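PDB 6GT9: putative sugar binding protein from Geobacillus stearothermophilus, which binds galactose in the cleft between two alpha/beta lobes and is thought to serve as the sugar-recognising member of a three-component sensing system for galactan utilisation. Local coordinates for residues L96-A99 with E100-V104; L163-A166 with H167-L170; R173-E176 with D177-Q181; T196-Q199 with A200-A204. All blocks are in the same frame, centred on the assembly; numbering follows the deposited sequence.

Contact 1. Residues L96-A99 with E100-V104; sequences LTEA and EFVPV
The phenyl ring of Phe-101 folds back over the residues that lead into its own helix. Leu-96 CB sits over one face, 3.8 Å from the ring centroid and 23° off the normal, a CH-pi contact with its closest approach to CE1; the backbone N of Leu-96 lies above the same ring but displaced toward the rim. At the edge, near the ring plane, Thr-97 OG1 comes within 3.3 Å of Phe-101 CD1. That hydroxyl is the donor to Glu-100 OE1 over 2.7 Å, reaching the anti side of the carboxylate from 32° out of its plane. The threonine can do this because OG1 stands between its own backbone N and carbonyl carbon (chi1 62°), while a bend at chi2 brings the glutamate back to meet it. The first helical turn is loosely bonded: Phe-101 N to Thr-97 O, at 3.4 Å, and Val-102 N to Glu-98 O are both weak. Val-102 CG2 packs alongside Glu-98 CG. The helix 98-110 begun here links strands 90-93 and 115-118 in a beta-alpha-beta unit, and Phe-101 packs against helix 73-85, edge-to-face with His-76 and against Leu-77 and Leu-80.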
loop_
_atom_site.group_PDB
_atom_site.type_symbol
_atom_site.label_atom_id
_atom_site.label_comp_id
_atom_site.label_asym_id
_atom_site.label_seq_id
_atom_site.Cartn_x
_atom_site.Cartn_y
_atom_site.Cartn_z
ATOM N N LEU A 96 8.563 5.599 -3.362
ATOM C CA LEU A 96 7.712 4.804 -4.249
ATOM C C LEU A 96 8.527 3.904 -5.171
ATOM O O LEU A 96 8.147 2.749 -5.418
ATOM C CB LEU A 96 6.804 5.725 -5.056
ATOM C CG LEU A 96 5.559 5.108 -5.681
ATOM C CD1 LEU A 96 4.785 4.293 -4.638
ATOM C CD2 LEU A 96 4.696 6.225 -6.245
ATOM N N THR A 97 9.635 4.414 -5.708
ATOM C CA THR A 97 10.577 3.616 -6.482
ATOM C C THR A 97 11.971 3.842 -5.928
ATOM O O THR A 97 12.239 4.841 -5.263
ATOM C CB THR A 97 10.577 3.971 -7.969
ATOM O OG1 THR A 97 10.986 5.343 -8.129
ATOM C CG2 THR A 97 9.199 3.766 -8.570
ATOM N N GLU A 98 12.871 2.907 -6.217
ATOM C CA GLU A 98 14.243 3.085 -5.771
ATOM C C GLU A 98 15.027 3.968 -6.724
ATOM O O GLU A 98 15.881 4.751 -6.283
ATOM C CB GLU A 98 14.945 1.732 -5.623
ATOM C CG GLU A 98 16.302 1.877 -4.945
ATOM C CD GLU A 98 17.208 0.682 -5.129
ATOM O OE1 GLU A 98 16.993 -0.330 -4.428
ATOM O OE2 GLU A 98 18.143 0.768 -5.958
ATOM N N ALA A 99 14.731 3.870 -8.023
ATOM C CA ALA A 99 15.530 4.556 -9.034
ATOM C C ALA A 99 15.291 6.061 -9.024
ATOM O O ALA A 99 16.227 6.848 -9.206
ATOM C CB ALA A 99 15.220 3.976 -10.419
ATOM N N GLU A 100 14.063 6.464 -8.861
ATOM C CA GLU A 100 13.778 7.854 -8.863
ATOM C C GLU A 100 13.710 8.542 -7.512
ATOM O O GLU A 100 14.080 9.694 -7.422
ATOM C CB GLU A 100 12.472 8.120 -9.599
ATOM C CG GLU A 100 12.548 7.832 -11.082
ATOM C CD GLU A 100 11.832 6.573 -11.473
ATOM O OE1 GLU A 100 11.730 5.650 -10.682
ATOM O OE2 GLU A 100 11.348 6.538 -12.589
ATOM N N PHE A 101 13.270 7.824 -6.476
ATOM C CA PHE A 101 13.019 8.449 -5.181
ATOM C C PHE A 101 14.237 8.513 -4.271
ATOM O O PHE A 101 14.307 9.422 -3.436
ATOM C CB PHE A 101 11.873 7.739 -4.455
ATOM C CG PHE A 101 10.515 8.193 -4.904
ATOM C CD1 PHE A 101 10.032 7.826 -6.147
ATOM C CD2 PHE A 101 9.733 9.010 -4.094
ATOM C CE1 PHE A 101 8.778 8.264 -6.583
ATOM C CE2 PHE A 101 8.485 9.452 -4.520
ATOM C CZ PHE A 101 8.012 9.081 -5.772
ATOM N N VAL A 102 15.200 7.595 -4.390
ATOM C CA VAL A 102 16.391 7.660 -3.533
ATOM C C VAL A 102 17.186 8.950 -3.761
ATOM O O VAL A 102 17.432 9.676 -2.790
ATOM C CB VAL A 102 17.244 6.399 -3.691
ATOM C CG1 VAL A 102 18.609 6.619 -3.047
ATOM C CG2 VAL A 102 16.557 5.185 -3.073
ATOM N N PRO A 103 17.605 9.283 -4.986
ATOM C CA PRO A 103 18.320 10.559 -5.163
ATOM C C PRO A 103 17.529 11.782 -4.724
ATOM O O PRO A 103 18.133 12.737 -4.222
ATOM C CB PRO A 103 18.625 10.588 -6.670
ATOM C CG PRO A 103 17.715 9.576 -7.278
ATOM C CD PRO A 103 17.556 8.517 -6.244
ATOM N N VAL A 104 16.204 11.790 -4.884
ATOM C CA VAL A 104 15.426 12.963 -4.487
ATOM C C VAL A 104 15.292 13.034 -2.969
ATOM O O VAL A 104 15.390 14.116 -2.378
ATOM C CB VAL A 104 14.051 12.961 -5.175
ATOM C CG1 VAL A 104 13.205 14.133 -4.686
ATOM C CG2 VAL A 104 14.214 13.025 -6.681
#

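Contact 2. Residues L163-A166 with H167-L170; sequences LTAA and HQQL. With GAL (beta-D-galactopyranose), chain E.
The galactose pocket of this periplasmic-binding-protein fold includes His-167 at the start of helix 166-179, where Ala-165 holds the N-cap position. His-167 NE2 donates to GAL O3 over 3.2 Å and, more weakly, to GAL O4 at 3.5 Å. A chi1 of 59° at His-167 tips the imidazole back over its own backbone, beside the preceding loop and toward the ligand. Ala-165 CB abuts the ring edge in its plane, 3.5 Å from His-167 CE1, and the amide nitrogen of Gln-168, NE2, lies over the centre of one face. The bent Gln-168 chain is held at its other amide atom, OE1, by Thr-220 OG1 and Gly-161 N. With an alanine in place of His-167, GAL O3 and O4 would probably lose this donor and a gap would open between Ala-165 and the sugar. Asp-119, which also binds galactose, lies beside the imidazole. On the first turn, Gln-169 N bonds to Ala-165 O at 2.9 Å and Leu-170 N to Ala-166 O. The extended side chain of Gln-169 reaches back along the loop, and its NE2 donates to Leu-163 O over 2.7 Å. That bond is almost straight, and the Leu-163 oxygen lies practically in the Gln-169 amide plane.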
loop_
_atom_site.group_PDB
_atom_site.type_symbol
_atom_site.label_atom_id
_atom_site.label_comp_id
_atom_site.label_asym_id
_atom_site.label_seq_id
_atom_site.Cartn_x
_atom_site.Cartn_y
_atom_site.Cartn_z
ATOM N N LEU A 163 3.891 -2.280 -11.708
ATOM C CA LEU A 163 5.084 -3.118 -11.759
ATOM C C LEU A 163 6.340 -2.396 -11.302
ATOM O O LEU A 163 7.378 -3.046 -11.128
ATOM C CB LEU A 163 5.306 -3.636 -13.179
ATOM C CG LEU A 163 4.184 -4.527 -13.694
ATOM C CD1 LEU A 163 4.379 -4.839 -15.172
ATOM C CD2 LEU A 163 4.110 -5.797 -12.867
ATOM N N THR A 164 6.272 -1.083 -11.102
ATOM C CA THR A 164 7.423 -0.270 -10.728
ATOM C C THR A 164 7.437 0.126 -9.257
ATOM O O THR A 164 8.513 0.320 -8.690
ATOM C CB THR A 164 7.466 1.001 -11.587
ATOM O OG1 THR A 164 6.289 1.791 -11.349
ATOM C CG2 THR A 164 7.517 0.646 -13.056
ATOM N N ALA A 165 6.269 0.264 -8.627
ATOM C CA ALA A 165 6.224 0.683 -7.228
ATOM C C ALA A 165 6.818 -0.378 -6.312
ATOM O O ALA A 165 6.505 -1.571 -6.413
ATOM C CB ALA A 165 4.795 0.986 -6.791
ATOM N N ALA A 166 7.647 0.085 -5.378
ATOM C CA ALA A 166 8.457 -0.811 -4.570
ATOM C C ALA A 166 7.603 -1.701 -3.674
ATOM O O ALA A 166 7.908 -2.885 -3.515
ATOM C CB ALA A 166 9.454 0.010 -3.743
ATOM N N HIS A 167 6.539 -1.161 -3.065
ATOM C CA HIS A 167 5.735 -1.993 -2.166
ATOM C C HIS A 167 4.956 -3.047 -2.938
ATOM O O HIS A 167 4.768 -4.169 -2.452
ATOM C CB HIS A 167 4.786 -1.144 -1.308
ATOM C CG HIS A 167 3.813 -0.293 -2.071
ATOM N ND1 HIS A 167 4.090 0.261 -3.304
ATOM C CD2 HIS A 167 2.596 0.185 -1.715
ATOM C CE1 HIS A 167 3.071 1.013 -3.691
ATOM N NE2 HIS A 167 2.152 0.986 -2.742
ATOM N N GLN A 168 4.513 -2.704 -4.145
ATOM C CA GLN A 168 3.851 -3.679 -5.007
ATOM C C GLN A 168 4.813 -4.777 -5.422
ATOM O O GLN A 168 4.469 -5.965 -5.378
ATOM C CB GLN A 168 3.268 -2.970 -6.233
ATOM C CG GLN A 168 2.241 -1.914 -5.868
ATOM C CD GLN A 168 1.089 -2.503 -5.076
ATOM O OE1 GLN A 168 0.224 -3.174 -5.635
ATOM N NE2 GLN A 168 1.087 -2.276 -3.762
ATOM N N GLN A 169 6.027 -4.400 -5.834
ATOM C CA GLN A 169 7.019 -5.408 -6.203
ATOM C C GLN A 169 7.292 -6.352 -5.045
ATOM O O GLN A 169 7.380 -7.576 -5.233
ATOM C CB GLN A 169 8.314 -4.730 -6.654
ATOM C CG GLN A 169 8.261 -4.093 -8.038
ATOM C CD GLN A 169 9.483 -3.223 -8.311
ATOM O OE1 GLN A 169 10.354 -3.071 -7.455
ATOM N NE2 GLN A 169 9.544 -2.643 -9.499
ATOM N N LEU A 170 7.408 -5.808 -3.833
ATOM C CA LEU A 170 7.747 -6.650 -2.692
ATOM C C LEU A 170 6.603 -7.597 -2.329
ATOM O O LEU A 170 6.851 -8.750 -1.958
ATOM C CB LEU A 170 8.146 -5.778 -1.496
ATOM C CG LEU A 170 9.513 -5.085 -1.569
ATOM C CD1 LEU A 170 9.681 -4.120 -0.389
ATOM C CD2 LEU A 170 10.646 -6.099 -1.555
HETATM C C1 GAL E . -2.517 -0.083 -0.460
HETATM C C2 GAL E . -1.134 0.538 -0.474
HETATM C C3 GAL E . -1.197 2.052 -0.749
HETATM C C4 GAL E . -1.941 2.315 -2.048
HETATM C C5 GAL E . -3.287 1.611 -2.044
HETATM C C6 GAL E . -3.997 1.691 -3.398
HETATM O O1 GAL E . -2.412 -1.474 -0.233
HETATM O O2 GAL E . -0.474 0.347 0.785
HETATM O O3 GAL E . 0.091 2.552 -0.934
HETATM O O4 GAL E . -1.168 1.860 -3.164
HETATM O O5 GAL E . -3.181 0.167 -1.716
HETATM O O6 GAL E . -5.365 1.372 -3.268
#

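Contact 3. Residues R173-E176 with D177-Q181; sequences RGFE and DAVRQ
Residues 173-179 run in a continuous helical path, with Asp-177 N bonded to Arg-173 O, Ala-178 N to Gly-174 O and Val-179 N to Phe-175 O, all at 3.0 to 3.1 Å. Along the outer side, Arg-173 and Asp-177 form a salt bridge: Arg-173 NE meets Asp-177 OD1 on its syn side at 3.3 Å, the guanidinium and carboxylate planes standing 77° apart. With CG trans to its backbone N (chi1 -176°) and a bend at chi2, the Arg-173 chain runs toward the aspartate one turn on. Asp-177 OD2 is taken by the hydroxyl of Tyr-136. Arg-180 completes a salt-bridge network at OD1 only in the modelled conformer, and its approach is too short for the geometry to be trusted. An asparagine in place of Asp-177 would take away the negative charge and is likely to leave Arg-173 without its ionic mate. On the inner side, Val-179 CG1 lies over one face of the Phe-175 ring, offset toward its rim and 4.2 Å from CZ. Phe-175 also stacks on Tyr-218 and touches Ile-187 of strand 185-192 and Leu-146 of helix 135-149, while Ala-178 packs on Phe-140 of that helix.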
loop_
_atom_site.group_PDB
_atom_site.type_symbol
_atom_site.label_atom_id
_atom_site.label_comp_id
_atom_site.label_asym_id
_atom_site.label_seq_id
_atom_site.Cartn_x
_atom_site.Cartn_y
_atom_site.Cartn_z
ATOM N N ARG A 173 6.644 -10.330 -4.894
ATOM C CA ARG A 173 7.812 -11.191 -4.759
ATOM C C ARG A 173 7.716 -12.079 -3.522
ATOM O O ARG A 173 8.103 -13.254 -3.567
ATOM C CB ARG A 173 9.081 -10.337 -4.731
ATOM C CG ARG A 173 10.366 -11.148 -4.681
ATOM C CD ARG A 173 10.473 -12.043 -5.909
ATOM N NE ARG A 173 11.403 -13.147 -5.691
ATOM C CZ ARG A 173 12.722 -13.051 -5.840
ATOM N NH1 ARG A 173 13.270 -11.896 -6.201
ATOM N NH2 ARG A 173 13.491 -14.110 -5.612
ATOM N N GLY A 174 7.189 -11.547 -2.415
ATOM C CA GLY A 174 6.995 -12.375 -1.233
ATOM C C GLY A 174 5.954 -13.461 -1.446
ATOM O O GLY A 174 6.105 -14.593 -0.969
ATOM N N PHE A 175 4.872 -13.128 -2.154
ATOM C CA PHE A 175 3.872 -14.131 -2.514
ATOM C C PHE A 175 4.501 -15.263 -3.308
ATOM O O PHE A 175 4.304 -16.444 -3.000
ATOM C CB PHE A 175 2.756 -13.456 -3.320
ATOM C CG PHE A 175 1.704 -14.405 -3.848
ATOM C CD1 PHE A 175 1.849 -15.007 -5.092
ATOM C CD2 PHE A 175 0.550 -14.656 -3.118
ATOM C CE1 PHE A 175 0.874 -15.859 -5.595
ATOM C CE2 PHE A 175 -0.432 -15.524 -3.607
ATOM C CZ PHE A 175 -0.269 -16.119 -4.851
ATOM N N GLU A 176 5.266 -14.909 -4.343
ATOM C CA GLU A 176 5.884 -15.899 -5.213
ATOM C C GLU A 176 6.844 -16.801 -4.443
ATOM O O GLU A 176 6.862 -18.024 -4.649
ATOM C CB GLU A 176 6.592 -15.180 -6.361
ATOM C CG GLU A 176 5.622 -14.533 -7.353
ATOM C CD GLU A 176 6.308 -13.594 -8.332
ATOM O OE1 GLU A 176 7.463 -13.195 -8.078
ATOM O OE2 GLU A 176 5.682 -13.249 -9.363
ATOM N N ASP A 177 7.642 -16.224 -3.543
ATOM C CA ASP A 177 8.537 -17.048 -2.733
ATOM C C ASP A 177 7.751 -18.008 -1.850
ATOM O O ASP A 177 8.170 -19.155 -1.635
ATOM C CB ASP A 177 9.445 -16.164 -1.875
ATOM C CG ASP A 177 10.467 -15.393 -2.698
ATOM O OD1 ASP A 177 10.717 -15.770 -3.862
ATOM O OD2 ASP A 177 11.040 -14.416 -2.169
ATOM N N ALA A 178 6.608 -17.558 -1.325
ATOM C CA ALA A 178 5.858 -18.382 -0.380
ATOM C C ALA A 178 5.197 -19.580 -1.062
ATOM O O ALA A 178 5.108 -20.657 -0.465
ATOM C CB ALA A 178 4.811 -17.540 0.346
ATOM N N VAL A 179 4.707 -19.415 -2.295
ATOM C CA VAL A 179 4.046 -20.509 -3.010
ATOM C C VAL A 179 5.004 -21.303 -3.886
ATOM O O VAL A 179 4.566 -22.234 -4.579
ATOM C CB VAL A 179 2.875 -19.992 -3.872
ATOM C CG1 VAL A 179 1.873 -19.222 -3.016
ATOM C CG2 VAL A 179 3.385 -19.134 -5.038
ATOM N N ARG A 180 6.303 -20.983 -3.859
ATOM C CA ARG A 180 7.235 -21.609 -4.795
ATOM C C ARG A 180 7.431 -23.091 -4.506
ATOM O O ARG A 180 7.696 -23.865 -5.430
ATOM C CB ARG A 180 8.584 -20.887 -4.777
ATOM C CG ARG A 180 9.601 -21.445 -5.772
ATOM C CD ARG A 180 10.742 -20.472 -6.053
ATOM N NE ARG A 180 10.294 -19.222 -6.671
ATOM C CZ ARG A 180 10.464 -18.023 -6.122
ATOM N NH1 ARG A 180 11.075 -17.918 -4.954
ATOM N NH2 ARG A 180 10.033 -16.930 -6.738
ATOM N N GLN A 181 7.305 -23.506 -3.252
ATOM C CA GLN A 181 7.427 -24.920 -2.925
ATOM C C GLN A 181 6.123 -25.689 -3.128
ATOM O O GLN A 181 6.063 -26.866 -2.765
ATOM C CB GLN A 181 7.924 -25.092 -1.481
ATOM C CG GLN A 181 6.875 -24.846 -0.404
ATOM C CD GLN A 181 6.484 -23.380 -0.259
ATOM O OE1 GLN A 181 7.208 -22.474 -0.705
ATOM N NE2 GLN A 181 5.327 -23.139 0.363
#

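Contact 4. Residues T196-Q199 with A200-A204; sequences TRVQ and AAEKA. With SO4 (sulfate ion), chain F.
A sulfate ion, probably from the crystallisation liquor, is gripped at the start of helix 197-210 by two backbone amides and one side chain. Arg-197 N donates to SO4 O2 over 2.7 Å in a nearly straight bond (168°), and Val-198 N donates to SO4 O3 at 2.9 Å. Arg-197 NH1 adds a bond to SO4 O4 at 3.2 Å and a weak one to O2, with the sulfur lying in the guanidinium plane at its edge. Bonding of an anion by the first amides of a helix is consistent with attraction to the positive end of the helix dipole. The arginine's other nitrogens are engaged too: NH2 forms a salt bridge with Asp-43 and NE one with Glu-251, so its guanidinium joins three anionic groups.

Thr-196 is the N-cap. A chi1 of 75° turns its hydroxyl in under the first turn, where OG1 accepts from Gln-199 N at 3.1 Å. The succeeding turn is regular, from Ala-200 N to Thr-196 O through to Lys-203 N, which reaches Gln-199 O at 2.8 Å. The side chains of Gln-199 and Lys-203 run side by side; Gln-199 OE1 takes its hydrogen bond from His-194 ND1. Glu-202 crosses Val-198 obliquely, bringing OE1 to 3.6 Å from Val-198 CG1. Beneath this polar surface, Ala-201 and Ala-204 pack on Val-231 of helix 224-235, Ala-200 touches Asp-224 at the start of that helix, and Arg-197 lies on Ile-226.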
loop_
_atom_site.group_PDB
_atom_site.type_symbol
_atom_site.label_atom_id
_atom_site.label_comp_id
_atom_site.label_asym_id
_atom_site.label_seq_id
_atom_site.Cartn_x
_atom_site.Cartn_y
_atom_site.Cartn_z
ATOM N N THR A 196 -6.919 1.698 -9.346
ATOM C CA THR A 196 -8.319 2.074 -9.456
ATOM C C THR A 196 -9.177 0.820 -9.476
ATOM O O THR A 196 -8.727 -0.245 -9.902
ATOM C CB THR A 196 -8.605 2.919 -10.710
ATOM O OG1 THR A 196 -8.606 2.089 -11.873
ATOM C CG2 THR A 196 -7.546 4.034 -10.870
ATOM N N ARG A 197 -10.417 0.951 -8.997
ATOM C CA ARG A 197 -11.347 -0.178 -9.064
ATOM C C ARG A 197 -11.603 -0.577 -10.507
ATOM O O ARG A 197 -11.733 -1.768 -10.820
ATOM C CB ARG A 197 -12.677 0.172 -8.398
ATOM C CG ARG A 197 -12.630 0.344 -6.916
ATOM C CD ARG A 197 -13.994 0.756 -6.426
ATOM N NE ARG A 197 -13.946 1.272 -5.064
ATOM C CZ ARG A 197 -13.472 2.477 -4.735
ATOM N NH1 ARG A 197 -12.983 3.289 -5.665
ATOM N NH2 ARG A 197 -13.479 2.863 -3.469
ATOM N N VAL A 198 -11.668 0.408 -11.403
ATOM C CA VAL A 198 -12.151 0.132 -12.751
ATOM C C VAL A 198 -11.100 -0.600 -13.571
ATOM O O VAL A 198 -11.427 -1.515 -14.337
ATOM C CB VAL A 198 -12.618 1.431 -13.432
ATOM C CG1 VAL A 198 -12.778 1.224 -14.931
ATOM C CG2 VAL A 198 -13.946 1.852 -12.828
ATOM N N GLN A 199 -9.823 -0.248 -13.411
ATOM C CA GLN A 199 -8.815 -0.997 -14.147
ATOM C C GLN A 199 -8.603 -2.383 -13.548
ATOM O O GLN A 199 -8.333 -3.337 -14.287
ATOM C CB GLN A 199 -7.503 -0.225 -14.208
ATOM C CG GLN A 199 -7.362 0.644 -15.444
ATOM C CD GLN A 199 -5.952 1.162 -15.625
ATOM O OE1 GLN A 199 -5.020 0.390 -15.878
ATOM N NE2 GLN A 199 -5.783 2.467 -15.483
ATOM N N ALA A 200 -8.732 -2.524 -12.228
ATOM C CA ALA A 200 -8.662 -3.860 -11.634
ATOM C C ALA A 200 -9.729 -4.770 -12.233
ATOM O O ALA A 200 -9.440 -5.903 -12.638
ATOM C CB ALA A 200 -8.801 -3.777 -10.111
ATOM N N ALA A 201 -10.969 -4.272 -12.325
ATOM C CA ALA A 201 -12.053 -5.043 -12.931
ATOM C C ALA A 201 -11.792 -5.329 -14.408
ATOM O O ALA A 201 -11.999 -6.460 -14.874
ATOM C CB ALA A 201 -13.383 -4.307 -12.766
ATOM N N GLU A 202 -11.356 -4.317 -15.165
ATOM C CA GLU A 202 -11.057 -4.528 -16.580
ATOM C C GLU A 202 -10.001 -5.610 -16.753
ATOM O O GLU A 202 -10.152 -6.518 -17.583
ATOM C CB GLU A 202 -10.600 -3.218 -17.237
ATOM C CG GLU A 202 -11.723 -2.197 -17.399
ATOM C CD GLU A 202 -11.243 -0.811 -17.856
ATOM O OE1 GLU A 202 -12.105 0.000 -18.264
ATOM O OE2 GLU A 202 -10.022 -0.531 -17.809
ATOM N N LYS A 203 -8.930 -5.538 -15.962
ATOM C CA LYS A 203 -7.872 -6.538 -16.060
ATOM C C LYS A 203 -8.381 -7.926 -15.681
ATOM O O LYS A 203 -8.031 -8.916 -16.329
ATOM C CB LYS A 203 -6.688 -6.133 -15.183
ATOM C CG LYS A 203 -5.957 -4.885 -15.682
ATOM C CD LYS A 203 -5.497 -5.077 -17.127
ATOM C CE LYS A 203 -4.534 -3.984 -17.556
ATOM N NZ LYS A 203 -5.101 -2.664 -17.243
ATOM N N ALA A 204 -9.208 -8.019 -14.635
ATOM C CA ALA A 204 -9.746 -9.319 -14.241
ATOM C C ALA A 204 -10.527 -9.948 -15.380
ATOM O O ALA A 204 -10.385 -11.146 -15.651
ATOM C CB ALA A 204 -10.646 -9.180 -13.017
HETATM S S SO4 F . -12.175 3.908 -9.258
HETATM O O1 SO4 F . -11.963 5.338 -9.524
HETATM O O2 SO4 F . -11.241 3.445 -8.217
HETATM O O3 SO4 F . -11.956 3.150 -10.489
HETATM O O4 SO4 F . -13.521 3.656 -8.755
#

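Overall arrangement
Contact 2 is the one of the four that touches galactose. Contact 1, its centre 12 Å away, meets it directly: Leu-96 O and Ala-166 N are 2.7 Å apart, a probable hydrogen bond, and Leu-96 CD1 packs on His-167 CE1 at 3.8 Å. Leu-96 thus stands behind a sugar-binding residue, its side chain about 6 Å from the ligand. Contact 3 continues helix 166-179 from contact 2, with centres 15 Å apart; its Phe-175 side chain is about 13 Å from the bound GAL. Contact 4 begins another helix and stays about 9 Å from contact 2 at the nearest atoms, yet the Arg-197 side chain comes within about 8 Å of the sugar.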